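Local coordinates for cytochrome c (Chlorobaculum tepidum, PDB 3A9F), which carries electrons through a single covalently bound heme c, probably to the P840 reaction centre of green sulfur bacteria, of which it is a subunit, at residues A[23-28]-A[84-89]; A[35-40]-A[78-83]; A[40-45]-A[66-71]. All blocks are in the same frame, centred on the assembly; numbering follows the deposited sequence. Where two conformers were deposited one is given.

Contact 1: A[23-28]-A[84-89]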
loop_
_atom_site.group_PDB
_atom_site.type_symbol
_atom_site.label_atom_id
_atom_site.label_comp_id
_atom_site.label_asym_id
_atom_site.label_seq_id
_atom_site.Cartn_x
_atom_site.Cartn_y
_atom_site.Cartn_z
ATOM N N ALA A 23 11.301 -5.026 12.690
ATOM C CA ALA A 23 12.715 -5.247 12.423
ATOM C C ALA A 23 12.852 -6.524 11.623
ATOM O O ALA A 23 12.287 -7.559 11.995
ATOM C CB ALA A 23 13.505 -5.361 13.728
ATOM N N GLY A 24 13.589 -6.448 10.521
ATOM C CA GLY A 24 13.765 -7.615 9.674
ATOM C C GLY A 24 12.673 -7.858 8.635
ATOM O O GLY A 24 12.665 -8.899 7.965
ATOM N N PHE A 25 11.744 -6.914 8.491
ATOM C CA PHE A 25 10.667 -7.005 7.497
ATOM C C PHE A 25 11.222 -7.351 6.128
ATOM O O PHE A 25 12.231 -6.782 5.691
ATOM C CB PHE A 25 9.956 -5.653 7.467
ATOM C CG PHE A 25 8.755 -5.574 6.538
ATOM C CD1 PHE A 25 7.517 -6.096 6.896
ATOM C CD2 PHE A 25 8.857 -4.893 5.335
ATOM C CE1 PHE A 25 6.427 -5.980 6.009
ATOM C CE2 PHE A 25 7.771 -4.758 4.484
ATOM C CZ PHE A 25 6.566 -5.296 4.835
ATOM N N ASP A 26 10.534 -8.260 5.435
ATOM C CA ASP A 26 10.949 -8.689 4.103
ATOM C C ASP A 26 10.316 -7.752 3.076
ATOM O O ASP A 26 9.185 -7.951 2.601
ATOM C CB ASP A 26 10.567 -10.147 3.851
ATOM C CG ASP A 26 11.118 -10.686 2.540
ATOM O OD1 ASP A 26 11.523 -9.889 1.668
ATOM O OD2 ASP A 26 11.143 -11.931 2.389
ATOM N N PHE A 27 11.063 -6.718 2.719
ATOM C CA PHE A 27 10.573 -5.744 1.754
ATOM C C PHE A 27 10.424 -6.320 0.350
ATOM O O PHE A 27 9.563 -5.875 -0.419
ATOM C CB PHE A 27 11.471 -4.509 1.731
ATOM C CG PHE A 27 11.335 -3.655 2.958
ATOM C CD1 PHE A 27 10.305 -2.718 3.065
ATOM C CD2 PHE A 27 12.252 -3.776 4.004
ATOM C CE1 PHE A 27 10.177 -1.921 4.212
ATOM C CE2 PHE A 27 12.129 -2.988 5.164
ATOM C CZ PHE A 27 11.096 -2.058 5.263
ATOM N N ASP A 28 11.249 -7.307 0.003
ATOM C CA ASP A 28 11.171 -7.905 -1.337
ATOM C C ASP A 28 9.856 -8.641 -1.514
ATOM O O ASP A 28 9.181 -8.493 -2.552
ATOM C CB ASP A 28 12.353 -8.851 -1.591
ATOM C CG ASP A 28 13.693 -8.122 -1.682
ATOM O OD1 ASP A 28 13.727 -6.922 -2.053
ATOM O OD2 ASP A 28 14.724 -8.766 -1.385
ATOM N N ILE A 84 1.234 -4.142 2.531
ATOM C CA ILE A 84 1.226 -3.207 1.426
ATOM C C ILE A 84 1.458 -1.792 1.926
ATOM O O ILE A 84 2.245 -1.050 1.340
ATOM C CB ILE A 84 -0.108 -3.325 0.644
ATOM C CG1 ILE A 84 -0.134 -4.652 -0.114
ATOM C CG2 ILE A 84 -0.302 -2.113 -0.307
ATOM C CD1 ILE A 84 -1.518 -5.043 -0.641
ATOM N N GLY A 85 0.794 -1.417 3.015
ATOM C CA GLY A 85 0.993 -0.076 3.576
ATOM C C GLY A 85 2.431 0.179 3.996
ATOM O O GLY A 85 2.973 1.253 3.751
ATOM N N ILE A 86 3.043 -0.811 4.641
ATOM C CA ILE A 86 4.436 -0.662 5.048
ATOM C C ILE A 86 5.332 -0.447 3.830
ATOM O O ILE A 86 6.150 0.467 3.814
ATOM C CB ILE A 86 4.903 -1.883 5.855
ATOM C CG1 ILE A 86 4.226 -1.892 7.235
ATOM C CG2 ILE A 86 6.443 -1.874 5.990
ATOM C CD1 ILE A 86 4.291 -3.258 7.940
ATOM N N TRP A 87 5.172 -1.270 2.798
ATOM C CA TRP A 87 6.046 -1.138 1.633
ATOM C C TRP A 87 5.809 0.198 0.931
ATOM O O TRP A 87 6.768 0.897 0.582
ATOM C CB TRP A 87 5.876 -2.308 0.644
ATOM C CG TRP A 87 6.939 -2.276 -0.405
ATOM C CD1 TRP A 87 8.170 -2.869 -0.334
ATOM C CD2 TRP A 87 6.909 -1.557 -1.635
ATOM N NE1 TRP A 87 8.900 -2.581 -1.459
ATOM C CE2 TRP A 87 8.153 -1.774 -2.274
ATOM C CE3 TRP A 87 5.944 -0.764 -2.276
ATOM C CZ2 TRP A 87 8.460 -1.225 -3.525
ATOM C CZ3 TRP A 87 6.248 -0.216 -3.518
ATOM C CH2 TRP A 87 7.501 -0.448 -4.127
ATOM N N LEU A 88 4.547 0.566 0.709
ATOM C CA LEU A 88 4.289 1.839 0.035
ATOM C C LEU A 88 4.832 3.010 0.858
ATOM O O LEU A 88 5.429 3.946 0.294
ATOM C CB LEU A 88 2.806 2.035 -0.213
ATOM C CG LEU A 88 2.197 1.117 -1.262
ATOM C CD1 LEU A 88 0.669 1.210 -1.170
ATOM C CD2 LEU A 88 2.711 1.460 -2.673
ATOM N N HIS A 89 4.647 2.957 2.179
ATOM C CA HIS A 89 5.107 4.043 3.032
ATOM C C HIS A 89 6.637 4.175 2.991
ATOM O O HIS A 89 7.171 5.291 2.891
ATOM C CB HIS A 89 4.607 3.837 4.466
ATOM C CG HIS A 89 5.083 4.885 5.413
ATOM N ND1 HIS A 89 5.773 4.581 6.563
ATOM C CD2 HIS A 89 4.997 6.235 5.364
ATOM C CE1 HIS A 89 6.085 5.703 7.190
ATOM N NE2 HIS A 89 5.622 6.720 6.485
#
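Phe25 and Ile86 reach each other from opposite directions and make the closest side-chain contact here. It is a CH-pi interaction: Ile86 CG2 lies over one face of the Phe25 ring, 3.8 Å from the ring centroid and 22° off the normal, closest to Phe25 CE2 at 3.5 Å. Ile86 CD1 extends the cover toward Phe25 CE1 at 4.0 Å. The other apolar contacts run through Phe27, whose CE1 meets the same Ile86 methyl, CG2, at 4.1 Å. Phe27 CD1 meets Trp87 CD1 at 4.0 Å, with the indole carbon at the edge of the Phe27 ring. Within 23-28, Phe25 CD2 stands over the centre of the Phe27 ring, so the rim of one phenylalanine ring packs on the face of the other. No hydrogen bond crosses between the segments. Even so, the indole lies against backbone, Trp87 CD1 being 3.3 Å from Phe27 O; with CG set opposite the backbone N (chi1 -170°), the indole is carried to the first turn of helix 27-37, where it also touches Ala30 and Lys31. Asp26 caps that helix through Ala29 N, and Lys91 adds a cation-pi contact to Phe27. An aromatic and aliphatic junction thus joins the start of helix 27-37 to the C-terminal helix 78-91, the pairing of first and last helices that marks the class I cytochrome c fold.

Contact 2: A[35-40]-A[78-83]; sequences DVRCNK and DDDAKT. With HEC (heme c), chain C.
The CXXCH heme-binding motif, Cys38 to His42, begins directly after Arg37, and Arg37 forms a salt bridge with Asp80. This ties the end of helix 27-37 to the first turn of the C-terminal helix 78-91. Arg37 NE donates to Asp80 OD2 at 2.9 Å with an N-H...O angle of 151°. Arg37 NH2 adds a weak second bond to the same oxygen, Asp80 OD2, at 3.3 Å. The carboxylate oxygen therefore sits at the NE/NH2 edge of the guanidinium, close to its plane. The match is not a flat bidentate pair: the two groups are turned 52° apart, and the donor NE comes to OD2 from well above the carboxylate plane. A bend at chi2 (-59°) folds the arginine chain so that NE faces across to the other helix. The carboxylate lies at a helix start and the guanidinium at a helix end, positions where each charge would probably be favoured by the helix dipole. Ser77 OG, just before helix 78-91, bonds to Asp80 N, while Asp80 packs on Leu33 and Arg37 on Ile76 and Ile84. Beyond Arg37 the chain leaves the helix and turns to the heme, and two side chains hold the turn by returning to carbonyls of the helix's last turn. Asn39 ND2 donates to Asp35 O at 2.9 Å, nearly straight and onto an in-plane lone pair, and Lys40 NZ reaches Val36 O at 3.0 Å. Arg37 O lies 3.4 Å from the heme methyl CMC. Cys38 supplies the first of the two thioethers, a covalent bond of 1.9 Å from its SG to heme CAB.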
loop_
_atom_site.group_PDB
_atom_site.type_symbol
_atom_site.label_atom_id
_atom_site.label_comp_id
_atom_site.label_asym_id
_atom_site.label_seq_id
_atom_site.Cartn_x
_atom_site.Cartn_y
_atom_site.Cartn_z
ATOM N N ASP A 35 2.621 -5.634 -5.958
ATOM C CA ASP A 35 2.493 -5.829 -7.403
ATOM C C ASP A 35 1.252 -6.649 -7.735
ATOM O O ASP A 35 0.525 -6.329 -8.674
ATOM C CB ASP A 35 3.735 -6.527 -7.967
ATOM C CG ASP A 35 4.963 -5.623 -8.047
ATOM O OD1 ASP A 35 4.877 -4.397 -7.796
ATOM O OD2 ASP A 35 6.044 -6.177 -8.357
ATOM N N VAL A 36 0.996 -7.693 -6.949
ATOM C CA VAL A 36 -0.174 -8.535 -7.174
ATOM C C VAL A 36 -1.482 -7.783 -6.857
ATOM O O VAL A 36 -2.429 -7.827 -7.656
ATOM C CB VAL A 36 -0.095 -9.842 -6.323
ATOM C CG1 VAL A 36 -1.387 -10.656 -6.423
ATOM C CG2 VAL A 36 1.081 -10.689 -6.758
ATOM N N ARG A 37 -1.541 -7.112 -5.710
ATOM C CA ARG A 37 -2.815 -6.568 -5.252
ATOM C C ARG A 37 -3.173 -5.226 -5.881
ATOM O O ARG A 37 -4.348 -4.913 -6.004
ATOM C CB ARG A 37 -2.845 -6.429 -3.730
ATOM C CG ARG A 37 -2.775 -7.761 -2.979
ATOM C CD ARG A 37 -3.912 -8.696 -3.334
ATOM N NE ARG A 37 -3.923 -9.855 -2.442
ATOM C CZ ARG A 37 -4.209 -11.103 -2.826
ATOM N NH1 ARG A 37 -4.450 -11.384 -4.102
ATOM N NH2 ARG A 37 -4.245 -12.084 -1.929
ATOM N N CYS A 38 -2.177 -4.436 -6.264
ATOM C CA CYS A 38 -2.433 -3.057 -6.669
ATOM C C CYS A 38 -2.325 -2.839 -8.170
ATOM O O CYS A 38 -2.287 -1.690 -8.619
ATOM C CB CYS A 38 -1.514 -2.094 -5.908
ATOM S SG CYS A 38 -1.683 -2.200 -4.117
ATOM N N ASN A 39 -2.370 -3.926 -8.943
ATOM C CA ASN A 39 -2.417 -3.840 -10.408
ATOM C C ASN A 39 -3.570 -4.594 -11.041
ATOM O O ASN A 39 -3.561 -4.809 -12.257
ATOM C CB ASN A 39 -1.101 -4.316 -11.027
ATOM C CG ASN A 39 0.030 -3.352 -10.759
ATOM O OD1 ASN A 39 0.131 -2.317 -11.403
ATOM N ND2 ASN A 39 0.877 -3.681 -9.805
ATOM N N LYS A 40 -4.566 -4.957 -10.230
ATOM C CA LYS A 40 -5.690 -5.751 -10.727
ATOM C C LYS A 40 -6.755 -4.907 -11.414
ATOM O O LYS A 40 -7.247 -5.268 -12.490
ATOM C CB LYS A 40 -6.334 -6.543 -9.593
ATOM C CG LYS A 40 -5.525 -7.753 -9.167
ATOM C CD LYS A 40 -5.506 -8.846 -10.258
ATOM C CE LYS A 40 -4.940 -10.172 -9.756
ATOM N NZ LYS A 40 -3.550 -10.030 -9.289
ATOM N N ASP A 78 -6.794 -8.211 5.597
ATOM C CA ASP A 78 -6.231 -7.273 6.568
ATOM C C ASP A 78 -4.706 -7.384 6.635
ATOM O O ASP A 78 -4.003 -6.371 6.741
ATOM C CB ASP A 78 -6.836 -7.462 7.965
ATOM C CG ASP A 78 -8.255 -6.914 8.074
ATOM O OD1 ASP A 78 -8.687 -6.112 7.219
ATOM O OD2 ASP A 78 -8.935 -7.287 9.051
ATOM N N ASP A 79 -4.182 -8.608 6.592
ATOM C CA ASP A 79 -2.728 -8.772 6.587
ATOM C C ASP A 79 -2.082 -8.217 5.324
ATOM O O ASP A 79 -1.021 -7.591 5.386
ATOM C CB ASP A 79 -2.337 -10.224 6.780
ATOM C CG ASP A 79 -2.490 -10.673 8.190
ATOM O OD1 ASP A 79 -2.181 -9.882 9.097
ATOM O OD2 ASP A 79 -2.898 -11.835 8.387
ATOM N N ASP A 80 -2.721 -8.419 4.175
ATOM C CA ASP A 80 -2.203 -7.837 2.941
ATOM C C ASP A 80 -2.125 -6.315 3.100
ATOM O O ASP A 80 -1.153 -5.687 2.680
ATOM C CB ASP A 80 -3.139 -8.091 1.748
ATOM C CG ASP A 80 -3.214 -9.528 1.275
ATOM O OD1 ASP A 80 -2.348 -10.341 1.618
ATOM O OD2 ASP A 80 -4.174 -9.818 0.486
ATOM N N ALA A 81 -3.168 -5.710 3.675
ATOM C CA ALA A 81 -3.209 -4.260 3.798
ATOM C C ALA A 81 -2.075 -3.765 4.676
ATOM O O ALA A 81 -1.492 -2.722 4.386
ATOM C CB ALA A 81 -4.547 -3.809 4.346
ATOM N N LYS A 82 -1.743 -4.511 5.735
ATOM C CA LYS A 82 -0.624 -4.111 6.595
ATOM C C LYS A 82 0.694 -4.142 5.825
ATOM O O LYS A 82 1.476 -3.180 5.852
ATOM C CB LYS A 82 -0.531 -5.034 7.813
ATOM C CG LYS A 82 -1.663 -4.872 8.818
ATOM C CD LYS A 82 -1.558 -5.987 9.851
ATOM C CE LYS A 82 -2.517 -5.891 11.000
ATOM N NZ LYS A 82 -2.296 -7.049 11.907
ATOM N N THR A 83 0.939 -5.245 5.118
ATOM C CA THR A 83 2.183 -5.408 4.351
ATOM C C THR A 83 2.318 -4.352 3.265
ATOM O O THR A 83 3.379 -3.758 3.084
ATOM C CB THR A 83 2.206 -6.818 3.765
ATOM O OG1 THR A 83 2.239 -7.757 4.847
ATOM C CG2 THR A 83 3.402 -7.040 2.839
HETATM FE FE HEC C . -7.081 1.586 -6.505
HETATM C CHA HEC C . -8.146 4.679 -7.458
HETATM C CHB HEC C . -4.215 2.993 -5.217
HETATM C CHC HEC C . -5.975 -1.504 -5.589
HETATM C CHD HEC C . -9.978 0.204 -7.640
HETATM N NA HEC C . -6.339 3.454 -6.368
HETATM C C1A HEC C . -6.943 4.616 -6.816
HETATM C C2A HEC C . -6.115 5.753 -6.477
HETATM C C3A HEC C . -5.034 5.274 -5.832
HETATM C C4A HEC C . -5.143 3.839 -5.781
HETATM C CMA HEC C . -3.825 6.039 -5.262
HETATM C CAA HEC C . -6.475 7.217 -6.786
HETATM C CBA HEC C . -7.312 7.776 -5.638
HETATM C CGA HEC C . -7.553 9.251 -5.794
HETATM O O1A HEC C . -7.740 9.728 -6.934
HETATM O O2A HEC C . -7.559 9.948 -4.765
HETATM N NB HEC C . -5.381 0.861 -5.636
HETATM C C1B HEC C . -4.357 1.630 -5.109
HETATM C C2B HEC C . -3.466 0.763 -4.374
HETATM C C3B HEC C . -3.966 -0.481 -4.468
HETATM C C4B HEC C . -5.165 -0.445 -5.255
HETATM C CMB HEC C . -2.229 1.294 -3.620
HETATM C CAB HEC C . -3.512 -1.800 -3.837
HETATM C CBB HEC C . -3.740 -1.710 -2.306
HETATM N NC HEC C . -7.836 -0.296 -6.615
HETATM C C1C HEC C . -7.199 -1.449 -6.207
HETATM C C2C HEC C . -8.034 -2.574 -6.523
HETATM C C3C HEC C . -9.146 -2.102 -7.134
HETATM C C4C HEC C . -9.045 -0.666 -7.154
HETATM C CMC HEC C . -7.613 -4.031 -6.303
HETATM C CAC HEC C . -10.366 -2.857 -7.709
HETATM C CBC HEC C . -11.049 -3.803 -6.689
HETATM N ND HEC C . -8.775 2.327 -7.399
HETATM C C1D HEC C . -9.879 1.566 -7.750
HETATM C C2D HEC C . -10.910 2.420 -8.284
HETATM C C3D HEC C . -10.346 3.789 -8.235
HETATM C C4D HEC C . -9.029 3.662 -7.674
HETATM C CMD HEC C . -12.269 1.940 -8.760
HETATM C CAD HEC C . -11.052 5.066 -8.693
HETATM C CBD HEC C . -12.014 5.565 -7.623
HETATM C CGD HEC C . -11.225 6.117 -6.474
HETATM O O1D HEC C . -10.496 7.122 -6.661
HETATM O O2D HEC C . -11.308 5.517 -5.374
#

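Contact 3: A[40-45]-A[66-71]. With HEC (heme c), chain C.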
loop_
_atom_site.group_PDB
_atom_site.type_symbol
_atom_site.label_atom_id
_atom_site.label_comp_id
_atom_site.label_asym_id
_atom_site.label_seq_id
_atom_site.Cartn_x
_atom_site.Cartn_y
_atom_site.Cartn_z
ATOM N N LYS A 40 -4.566 -4.957 -10.230
ATOM C CA LYS A 40 -5.690 -5.751 -10.727
ATOM C C LYS A 40 -6.755 -4.907 -11.414
ATOM O O LYS A 40 -7.247 -5.268 -12.490
ATOM C CB LYS A 40 -6.334 -6.543 -9.593
ATOM C CG LYS A 40 -5.525 -7.753 -9.167
ATOM C CD LYS A 40 -5.506 -8.846 -10.258
ATOM C CE LYS A 40 -4.940 -10.172 -9.756
ATOM N NZ LYS A 40 -3.550 -10.030 -9.289
ATOM N N CYS A 41 -7.144 -3.796 -10.787
ATOM C CA CYS A 41 -8.229 -2.962 -11.338
ATOM C C CYS A 41 -7.740 -1.796 -12.162
ATOM O O CYS A 41 -8.468 -1.265 -12.995
ATOM C CB CYS A 41 -9.100 -2.441 -10.209
ATOM S SG CYS A 41 -9.844 -3.760 -9.240
ATOM N N HIS A 42 -6.523 -1.369 -11.868
ATOM C CA HIS A 42 -5.824 -0.308 -12.560
ATOM C C HIS A 42 -4.355 -0.558 -12.285
ATOM O O HIS A 42 -3.999 -1.204 -11.289
ATOM C CB HIS A 42 -6.231 1.079 -12.016
ATOM C CG HIS A 42 -6.044 1.235 -10.528
ATOM N ND1 HIS A 42 -4.828 1.553 -9.949
ATOM C CD2 HIS A 42 -6.931 1.151 -9.506
ATOM C CE1 HIS A 42 -4.969 1.633 -8.639
ATOM N NE2 HIS A 42 -6.234 1.399 -8.337
ATOM N N THR A 43 -3.482 -0.080 -13.149
ATOM C CA THR A 43 -2.065 -0.162 -12.824
ATOM C C THR A 43 -1.739 0.770 -11.657
ATOM O O THR A 43 -2.346 1.842 -11.478
ATOM C CB THR A 43 -1.156 0.202 -14.000
ATOM O OG1 THR A 43 -1.322 1.590 -14.289
ATOM C CG2 THR A 43 -1.463 -0.643 -15.214
ATOM N N LEU A 44 -0.778 0.360 -10.841
ATOM C CA LEU A 44 -0.296 1.252 -9.810
ATOM C C LEU A 44 0.355 2.466 -10.473
ATOM O O LEU A 44 0.201 3.596 -9.992
ATOM C CB LEU A 44 0.661 0.521 -8.864
ATOM C CG LEU A 44 1.209 1.309 -7.681
ATOM C CD1 LEU A 44 0.077 1.931 -6.857
ATOM C CD2 LEU A 44 2.077 0.404 -6.814
ATOM N N ASP A 45 1.036 2.247 -11.599
ATOM C CA ASP A 45 1.647 3.355 -12.352
ATOM C C ASP A 45 0.654 4.476 -12.645
ATOM O O ASP A 45 1.003 5.658 -12.538
ATOM C CB ASP A 45 2.210 2.877 -13.686
ATOM C CG ASP A 45 3.514 2.114 -13.556
ATOM O OD1 ASP A 45 4.155 2.142 -12.488
ATOM O OD2 ASP A 45 3.916 1.495 -14.565
ATOM N N LYS A 66 -6.781 0.955 2.783
ATOM C CA LYS A 66 -8.014 0.433 3.362
ATOM C C LYS A 66 -9.242 0.759 2.494
ATOM O O LYS A 66 -10.174 -0.053 2.403
ATOM C CB LYS A 66 -8.188 0.901 4.818
ATOM C CG LYS A 66 -7.096 0.388 5.792
ATOM C CD LYS A 66 -6.985 -1.139 5.962
ATOM C CE LYS A 66 -8.081 -1.703 6.852
ATOM N NZ LYS A 66 -7.906 -3.175 7.087
ATOM N N ARG A 67 -9.240 1.919 1.831
ATOM C CA ARG A 67 -10.309 2.240 0.890
ATOM C C ARG A 67 -10.331 1.227 -0.247
ATOM O O ARG A 67 -11.386 0.678 -0.584
ATOM C CB ARG A 67 -10.139 3.647 0.338
ATOM C CG ARG A 67 -11.306 4.103 -0.486
ATOM C CD ARG A 67 -11.175 5.574 -0.776
ATOM N NE ARG A 67 -11.211 6.382 0.439
ATOM C CZ ARG A 67 -10.840 7.656 0.503
ATOM N NH1 ARG A 67 -10.390 8.276 -0.578
ATOM N NH2 ARG A 67 -10.912 8.313 1.649
ATOM N N MET A 68 -9.166 0.960 -0.831
ATOM C CA MET A 68 -9.087 -0.036 -1.896
ATOM C C MET A 68 -9.520 -1.420 -1.411
ATOM O O MET A 68 -10.266 -2.127 -2.100
ATOM C CB MET A 68 -7.677 -0.065 -2.489
ATOM C CG MET A 68 -7.242 1.277 -3.054
ATOM S SD MET A 68 -8.232 1.719 -4.524
ATOM C CE MET A 68 -8.553 3.427 -4.072
ATOM N N GLN A 69 -9.090 -1.787 -0.211
ATOM C CA GLN A 69 -9.491 -3.064 0.351
ATOM C C GLN A 69 -11.001 -3.216 0.407
ATOM O O GLN A 69 -11.537 -4.296 0.128
ATOM C CB GLN A 69 -8.921 -3.229 1.748
ATOM C CG GLN A 69 -9.383 -4.528 2.433
ATOM C CD GLN A 69 -8.888 -4.671 3.836
ATOM O OE1 GLN A 69 -8.558 -3.694 4.476
ATOM N NE2 GLN A 69 -8.819 -5.897 4.318
ATOM N N GLY A 70 -11.688 -2.138 0.778
ATOM C CA GLY A 70 -13.142 -2.198 0.917
ATOM C C GLY A 70 -13.912 -2.297 -0.387
ATOM O O GLY A 70 -15.107 -2.597 -0.361
ATOM N N PHE A 71 -13.261 -2.043 -1.524
ATOM C CA PHE A 71 -13.962 -2.160 -2.809
ATOM C C PHE A 71 -14.267 -3.628 -3.127
ATOM O O PHE A 71 -13.466 -4.511 -2.834
ATOM C CB PHE A 71 -13.130 -1.578 -3.957
ATOM C CG PHE A 71 -12.976 -0.072 -3.934
ATOM C CD1 PHE A 71 -13.771 0.743 -3.123
ATOM C CD2 PHE A 71 -12.023 0.527 -4.742
ATOM C CE1 PHE A 71 -13.611 2.139 -3.124
ATOM C CE2 PHE A 71 -11.873 1.924 -4.769
ATOM C CZ PHE A 71 -12.665 2.721 -3.948
HETATM FE FE HEC C . -7.081 1.586 -6.505
HETATM C CHA HEC C . -8.146 4.679 -7.458
HETATM C CHB HEC C . -4.215 2.993 -5.217
HETATM C CHC HEC C . -5.975 -1.504 -5.589
HETATM C CHD HEC C . -9.978 0.204 -7.640
HETATM N NA HEC C . -6.339 3.454 -6.368
HETATM C C1A HEC C . -6.943 4.616 -6.816
HETATM C C2A HEC C . -6.115 5.753 -6.477
HETATM C C3A HEC C . -5.034 5.274 -5.832
HETATM C C4A HEC C . -5.143 3.839 -5.781
HETATM C CMA HEC C . -3.825 6.039 -5.262
HETATM C CAA HEC C . -6.475 7.217 -6.786
HETATM C CBA HEC C . -7.312 7.776 -5.638
HETATM C CGA HEC C . -7.553 9.251 -5.794
HETATM O O1A HEC C . -7.740 9.728 -6.934
HETATM O O2A HEC C . -7.559 9.948 -4.765
HETATM N NB HEC C . -5.381 0.861 -5.636
HETATM C C1B HEC C . -4.357 1.630 -5.109
HETATM C C2B HEC C . -3.466 0.763 -4.374
HETATM C C3B HEC C . -3.966 -0.481 -4.468
HETATM C C4B HEC C . -5.165 -0.445 -5.255
HETATM C CMB HEC C . -2.229 1.294 -3.620
HETATM C CAB HEC C . -3.512 -1.800 -3.837
HETATM C CBB HEC C . -3.740 -1.710 -2.306
HETATM N NC HEC C . -7.836 -0.296 -6.615
HETATM C C1C HEC C . -7.199 -1.449 -6.207
HETATM C C2C HEC C . -8.034 -2.574 -6.523
HETATM C C3C HEC C . -9.146 -2.102 -7.134
HETATM C C4C HEC C . -9.045 -0.666 -7.154
HETATM C CMC HEC C . -7.613 -4.031 -6.303
HETATM C CAC HEC C . -10.366 -2.857 -7.709
HETATM C CBC HEC C . -11.049 -3.803 -6.689
HETATM N ND HEC C . -8.775 2.327 -7.399
HETATM C C1D HEC C . -9.879 1.566 -7.750
HETATM C C2D HEC C . -10.910 2.420 -8.284
HETATM C C3D HEC C . -10.346 3.789 -8.235
HETATM C C4D HEC C . -9.029 3.662 -7.674
HETATM C CMD HEC C . -12.269 1.940 -8.760
HETATM C CAD HEC C . -11.052 5.066 -8.693
HETATM C CBD HEC C . -12.014 5.565 -7.623
HETATM C CGD HEC C . -11.225 6.117 -6.474
HETATM O O1D HEC C . -10.496 7.122 -6.661
HETATM O O2D HEC C . -11.308 5.517 -5.374
#
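His42 stands over the centre of the heme with its ring edge toward the metal, NE2 bound to the iron at 2.0 Å. From the other face Met68 SD completes the axial pair, 2.3 Å from the iron. Nitrogen, iron and sulfur lie almost on a straight line, so His42 NE2 and Met68 SD are only 4.3 Å apart and the sulfur falls near the imidazole plane. The bend at chi2 brings Met68 SD over the iron; the turn at chi3 then sets the methyl CE off to the side, above the porphyrin near NA. His42 holds CG between its backbone N and carbonyl carbon (chi1 55°), swinging the ring back over the porphyrin. On the side away from the iron, ND1 donates to Thr43 O at 2.9 Å, nearly straight at 175°; the bond fixes the ring's rotation and may strengthen the imidazole as a ligand. Next to the histidine, Cys41 SG makes the second thioether, 1.9 Å from heme CAC. Phe71 CD2 comes within 3.6 Å of the meso carbon CHD, and the edge of its ring meets a propionate oxygen, CZ to O2D at 3.4 Å. His42-Met68 ligation is the hallmark of class I electron-transfer cytochromes c. The histidine arrives on the loop between helices 27-37 and 48-56, the methionine on helix 61-70, which leans through Lys66 and Gln69 on Ala81 of helix 78-91; no strand takes part.

In the fold
The three contacts are nested along the chain, 40-45/66-71 inside 35-40/78-83 and that inside 23-28/84-89. Contacts 1 and 2 join the same two helices, 27-37 and 78-91, with centres 11 Å apart. Ile84 bridges them, its CD1 lying 3.6 Å from Arg37 CB. Contacts 2 and 3 have centres 8 Å apart and share Lys40; Asn39 OD1 probably bonds Leu44 N, and Asp78 OD1 Gln69 NE2, each at 2.9 Å. Both contacts touch the heme. The centres of contacts 1 and 3 are about 18 Å apart, across the chain's centre; the Trp87 side chain is about 9 Å from the heme, while Ile84 and Leu88 of the same segment touch it.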